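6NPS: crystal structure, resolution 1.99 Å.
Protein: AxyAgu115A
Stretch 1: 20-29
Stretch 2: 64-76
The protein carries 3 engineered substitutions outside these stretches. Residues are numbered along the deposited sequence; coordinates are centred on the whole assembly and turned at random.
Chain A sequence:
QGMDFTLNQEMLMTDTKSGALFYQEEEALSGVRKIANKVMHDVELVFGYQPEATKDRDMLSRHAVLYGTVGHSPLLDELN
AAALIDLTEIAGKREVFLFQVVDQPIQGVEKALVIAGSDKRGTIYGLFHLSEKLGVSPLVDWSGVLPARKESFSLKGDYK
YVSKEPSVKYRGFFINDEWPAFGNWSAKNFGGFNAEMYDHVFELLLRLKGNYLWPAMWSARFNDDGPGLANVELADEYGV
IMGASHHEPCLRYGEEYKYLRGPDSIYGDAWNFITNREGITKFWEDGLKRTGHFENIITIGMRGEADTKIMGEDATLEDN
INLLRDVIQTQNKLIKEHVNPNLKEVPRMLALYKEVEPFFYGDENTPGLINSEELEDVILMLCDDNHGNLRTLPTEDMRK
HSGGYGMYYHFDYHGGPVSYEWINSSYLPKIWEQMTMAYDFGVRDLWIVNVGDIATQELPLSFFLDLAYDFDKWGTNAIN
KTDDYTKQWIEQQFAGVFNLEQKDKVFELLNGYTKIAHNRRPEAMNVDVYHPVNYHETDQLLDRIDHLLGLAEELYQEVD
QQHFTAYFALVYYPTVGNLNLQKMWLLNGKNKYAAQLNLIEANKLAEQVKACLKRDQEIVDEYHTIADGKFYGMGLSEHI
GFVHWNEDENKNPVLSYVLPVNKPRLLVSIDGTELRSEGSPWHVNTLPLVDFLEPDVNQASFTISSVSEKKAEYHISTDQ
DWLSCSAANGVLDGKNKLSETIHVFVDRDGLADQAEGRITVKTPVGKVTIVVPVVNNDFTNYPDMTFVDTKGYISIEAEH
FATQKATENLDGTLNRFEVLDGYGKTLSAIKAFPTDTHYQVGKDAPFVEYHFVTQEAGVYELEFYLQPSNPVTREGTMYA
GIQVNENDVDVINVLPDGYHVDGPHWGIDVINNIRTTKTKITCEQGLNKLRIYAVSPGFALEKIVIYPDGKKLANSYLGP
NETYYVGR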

# COMPACT_ATOMS: atom_id res chain seq x y z
N ALA A 20 66.22 21.18 -29.81
CA ALA A 20 65.18 20.31 -29.33
C ALA A 20 65.12 20.33 -27.81
O ALA A 20 66.15 20.45 -27.13
CB ALA A 20 65.40 18.87 -29.83
N LEU A 21 63.91 20.20 -27.28
CA LEU A 21 63.70 20.28 -25.84
C LEU A 21 64.11 18.99 -25.13
O LEU A 21 64.80 19.03 -24.11
CB LEU A 21 62.24 20.58 -25.55
CG LEU A 21 61.90 20.58 -24.07
CD1 LEU A 21 62.69 21.73 -23.37
CD2 LEU A 21 60.40 20.72 -23.90
N PHE A 22 63.67 17.84 -25.65
CA PHE A 22 63.87 16.54 -25.00
C PHE A 22 65.02 15.81 -25.66
O PHE A 22 65.20 15.88 -26.88
CB PHE A 22 62.63 15.65 -25.09
CG PHE A 22 61.55 16.02 -24.11
CD1 PHE A 22 60.73 17.10 -24.35
CD2 PHE A 22 61.35 15.28 -22.95
CE1 PHE A 22 59.72 17.44 -23.48
CE2 PHE A 22 60.33 15.62 -22.05
CZ PHE A 22 59.54 16.72 -22.31
N TYR A 23 65.79 15.11 -24.85
CA TYR A 23 66.90 14.30 -25.32
C TYR A 23 66.45 12.84 -25.31
O TYR A 23 65.76 12.41 -24.39
CB TYR A 23 68.11 14.49 -24.43
CG TYR A 23 69.30 13.63 -24.83
CD1 TYR A 23 69.86 13.73 -26.09
CD2 TYR A 23 69.84 12.71 -23.94
CE1 TYR A 23 70.94 12.94 -26.48
CE2 TYR A 23 70.95 11.91 -24.31
CZ TYR A 23 71.48 12.03 -25.57
OH TYR A 23 72.56 11.25 -25.92
N GLN A 24 66.82 12.09 -26.35
CA GLN A 24 66.34 10.72 -26.49
C GLN A 24 67.53 9.77 -26.58
O GLN A 24 68.48 10.02 -27.34
CB GLN A 24 65.47 10.59 -27.74
CG GLN A 24 64.40 9.53 -27.68
CD GLN A 24 63.37 9.68 -28.80
OE1 GLN A 24 63.64 9.30 -29.94
NE2 GLN A 24 62.21 10.24 -28.48
N GLU A 25 67.50 8.69 -25.81
CA GLU A 25 68.59 7.72 -25.83
C GLU A 25 68.11 6.40 -26.42
O GLU A 25 67.02 5.92 -26.10
CB GLU A 25 69.17 7.47 -24.43
CG GLU A 25 69.98 8.63 -23.87
CD GLU A 25 70.57 8.33 -22.48
OE1 GLU A 25 71.82 8.33 -22.34
OE2 GLU A 25 69.78 8.11 -21.54
N GLU A 26 68.95 5.84 -27.29
CA GLU A 26 68.75 4.47 -27.78
C GLU A 26 68.57 3.45 -26.65
O GLU A 26 67.78 2.52 -26.80
CB GLU A 26 69.97 4.09 -28.64
CG GLU A 26 69.66 3.15 -29.77
CD GLU A 26 69.88 1.68 -29.41
OE1 GLU A 26 69.67 0.85 -30.31
OE2 GLU A 26 70.24 1.36 -28.26
N GLU A 27 69.27 3.63 -25.52
CA GLU A 27 69.24 2.67 -24.44
C GLU A 27 67.98 2.76 -23.59
O GLU A 27 67.75 1.87 -22.76
CB GLU A 27 70.46 2.86 -23.53
CG GLU A 27 71.78 2.68 -24.24
CD GLU A 27 72.27 3.95 -24.94
OE1 GLU A 27 71.67 5.03 -24.72
OE2 GLU A 27 73.27 3.87 -25.69
N ALA A 28 67.16 3.79 -23.79
CA ALA A 28 65.96 3.97 -22.98
C ALA A 28 64.98 2.83 -23.21
O ALA A 28 64.92 2.24 -24.29
CB ALA A 28 65.29 5.30 -23.32
N LEU A 29 64.20 2.53 -22.17
CA LEU A 29 63.13 1.55 -22.27
C LEU A 29 62.03 2.07 -23.18
O LEU A 29 61.66 3.25 -23.13
CB LEU A 29 62.56 1.22 -20.89
CG LEU A 29 63.59 0.47 -20.01
CD1 LEU A 29 63.30 0.56 -18.50
CD2 LEU A 29 63.86 -0.98 -20.45
N ALA A 64 67.14 22.12 -21.45
CA ALA A 64 66.77 20.82 -21.98
C ALA A 64 66.22 19.95 -20.86
O ALA A 64 66.48 20.18 -19.68
CB ALA A 64 67.99 20.14 -22.66
N VAL A 65 65.42 18.95 -21.25
CA VAL A 65 64.84 17.98 -20.33
C VAL A 65 65.59 16.67 -20.59
O VAL A 65 65.61 16.19 -21.73
CB VAL A 65 63.33 17.81 -20.54
CG1 VAL A 65 62.81 16.65 -19.70
CG2 VAL A 65 62.55 19.14 -20.20
N LEU A 66 66.24 16.14 -19.56
CA LEU A 66 67.07 14.94 -19.67
C LEU A 66 66.49 13.89 -18.74
O LEU A 66 66.52 14.07 -17.51
CB LEU A 66 68.53 15.23 -19.32
CG LEU A 66 69.22 16.39 -20.06
CD1 LEU A 66 70.65 16.64 -19.55
CD2 LEU A 66 69.25 16.14 -21.54
N TYR A 67 65.93 12.81 -19.30
CA TYR A 67 65.26 11.79 -18.52
C TYR A 67 65.87 10.42 -18.79
O TYR A 67 66.53 10.19 -19.81
CB TYR A 67 63.76 11.77 -18.84
CG TYR A 67 63.44 11.22 -20.22
CD1 TYR A 67 63.36 12.07 -21.32
CD2 TYR A 67 63.23 9.84 -20.42
CE1 TYR A 67 63.09 11.57 -22.58
CE2 TYR A 67 62.97 9.33 -21.68
CZ TYR A 67 62.89 10.20 -22.75
OH TYR A 67 62.60 9.71 -24.00
N GLY A 68 65.65 9.50 -17.87
CA GLY A 68 66.23 8.18 -18.02
C GLY A 68 65.95 7.32 -16.81
O GLY A 68 65.48 7.80 -15.77
N THR A 69 66.23 6.03 -16.98
CA THR A 69 66.15 5.01 -15.95
C THR A 69 67.56 4.60 -15.59
O THR A 69 68.38 4.32 -16.48
CB THR A 69 65.37 3.78 -16.43
OG1 THR A 69 64.09 4.18 -16.95
CG2 THR A 69 65.14 2.78 -15.29
N VAL A 70 67.87 4.60 -14.29
CA VAL A 70 69.22 4.20 -13.87
C VAL A 70 69.54 2.83 -14.45
O VAL A 70 68.68 1.95 -14.53
CB VAL A 70 69.32 4.18 -12.33
CG1 VAL A 70 70.73 3.68 -11.92
CG2 VAL A 70 69.07 5.53 -11.71
N GLY A 71 70.79 2.65 -14.90
CA GLY A 71 71.15 1.41 -15.53
C GLY A 71 70.71 1.28 -16.97
O GLY A 71 71.03 0.28 -17.61
N HIS A 72 69.99 2.26 -17.51
CA HIS A 72 69.57 2.25 -18.90
C HIS A 72 69.83 3.61 -19.53
O HIS A 72 69.09 4.05 -20.42
CB HIS A 72 68.09 1.91 -19.03
CG HIS A 72 67.72 0.54 -18.56
ND1 HIS A 72 68.08 -0.60 -19.24
CD2 HIS A 72 67.01 0.14 -17.48
CE1 HIS A 72 67.61 -1.66 -18.59
NE2 HIS A 72 66.95 -1.23 -17.53
N SER A 73 70.82 4.33 -19.04
CA SER A 73 71.04 5.69 -19.51
C SER A 73 72.51 6.00 -19.32
O SER A 73 72.97 6.20 -18.19
CB SER A 73 70.19 6.71 -18.77
OG SER A 73 70.77 8.00 -18.92
N PRO A 74 73.29 5.99 -20.40
CA PRO A 74 74.69 6.43 -20.25
C PRO A 74 74.79 7.87 -19.78
O PRO A 74 75.70 8.19 -19.00
CB PRO A 74 75.28 6.22 -21.65
CG PRO A 74 74.11 5.91 -22.55
CD PRO A 74 73.03 5.35 -21.70
N LEU A 75 73.86 8.75 -20.22
CA LEU A 75 73.90 10.15 -19.81
C LEU A 75 73.76 10.29 -18.30
O LEU A 75 74.49 11.06 -17.66
CB LEU A 75 72.78 10.95 -20.51
CG LEU A 75 72.83 12.49 -20.31
CD1 LEU A 75 74.23 13.09 -20.30
CD2 LEU A 75 71.94 13.25 -21.30
N LEU A 76 72.78 9.57 -17.72
CA LEU A 76 72.62 9.60 -16.27
C LEU A 76 73.89 9.19 -15.56
O LEU A 76 74.26 9.79 -14.54
CB LEU A 76 71.49 8.69 -15.85
CG LEU A 76 70.15 9.37 -16.08
CD1 LEU A 76 69.09 8.48 -15.50
CD2 LEU A 76 70.13 10.76 -15.45
O HOH W 1 66.92 11.94 -21.88
O HOH W 2 67.14 7.97 -21.22
O HOH W 3 68.52 -0.71 -21.87
O HOH W 4 64.58 4.32 -19.81

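The two stretches meet as a short parallel strand pairing that gives way to a water-bridged gap and then to a glutamate holding the start of a helix. About 839 Å² of surface is buried between them, both sides summed.

The pairing centres on Phe22 and Val65, whose CA atoms lie 5.0 Å apart. Val65 N donates to Leu21 O at 2.9 Å in a nearly straight hydrogen bond. Tyr23 N donates to Val65 O at 3.3 Å, a weak bond. Ala64 CA also lies 3.4 Å from Leu21 O, a CA-H...O contact.

Phe22 and Val65 project to the same face of the sheet. Val65 CB sits over the face of the Phe22 ring, 4.1 Å from its centroid, and Val65 CG1 approaches Phe22 CE2 at 3.6 Å. Tyr67 CE1 lies at the edge of the same ring, 4.1 Å from Phe22 CD2. A branched aliphatic residue beside an aromatic ring fills this buried space without leaving a polar group unpaired. Tyr23 packs against two leucines: its CB is 3.5 Å from Leu66 CD2, and its CD2 is 3.4 Å from Leu75 CD2.

Beyond Tyr23 the direct backbone bonding stops and water takes over. Water 1 donates to Tyr23 O (2.8 Å) and accepts from Tyr67 N (2.9 Å). Water 2 donates to Tyr67 O and to Glu25 OE2, each at 2.7 Å.

Glu25 is the main polar anchor. Its CA-to-CB bond points toward the second stretch, and its chi1 is m and chi2 t, so the carboxylate reaches the helix start. Glu25 OE1 accepts from Leu75 N at 3.0 Å, and Glu25 OE2 accepts from Ser73 OG at 2.8 Å. Ser73 OG in turn accepts from Leu76 N at 2.8 Å, capping the helix. A buried carboxylate suits this place because it meets a free backbone NH, a hydroxyl and a water. A side chain on Gly68 would clash with Ser73 CB.

The far end is more open. Glu25 to Ala28 forms a type I turn, closed by Ala28 N to Glu25 O at 3.1 Å. Thr69 to His72 forms a type II turn, and Gly71 has backbone angles that call for glycine. Leu29 CD2 lies over the face of the His72 ring, 4.2 Å from its centroid. Water 3 donates to Glu27 O (2.8 Å) and is hydrogen-bonded to His72 ND1 (2.7 Å). Water 4 links Leu29 N (3.0 Å) to Thr69 OG1 (2.9 Å).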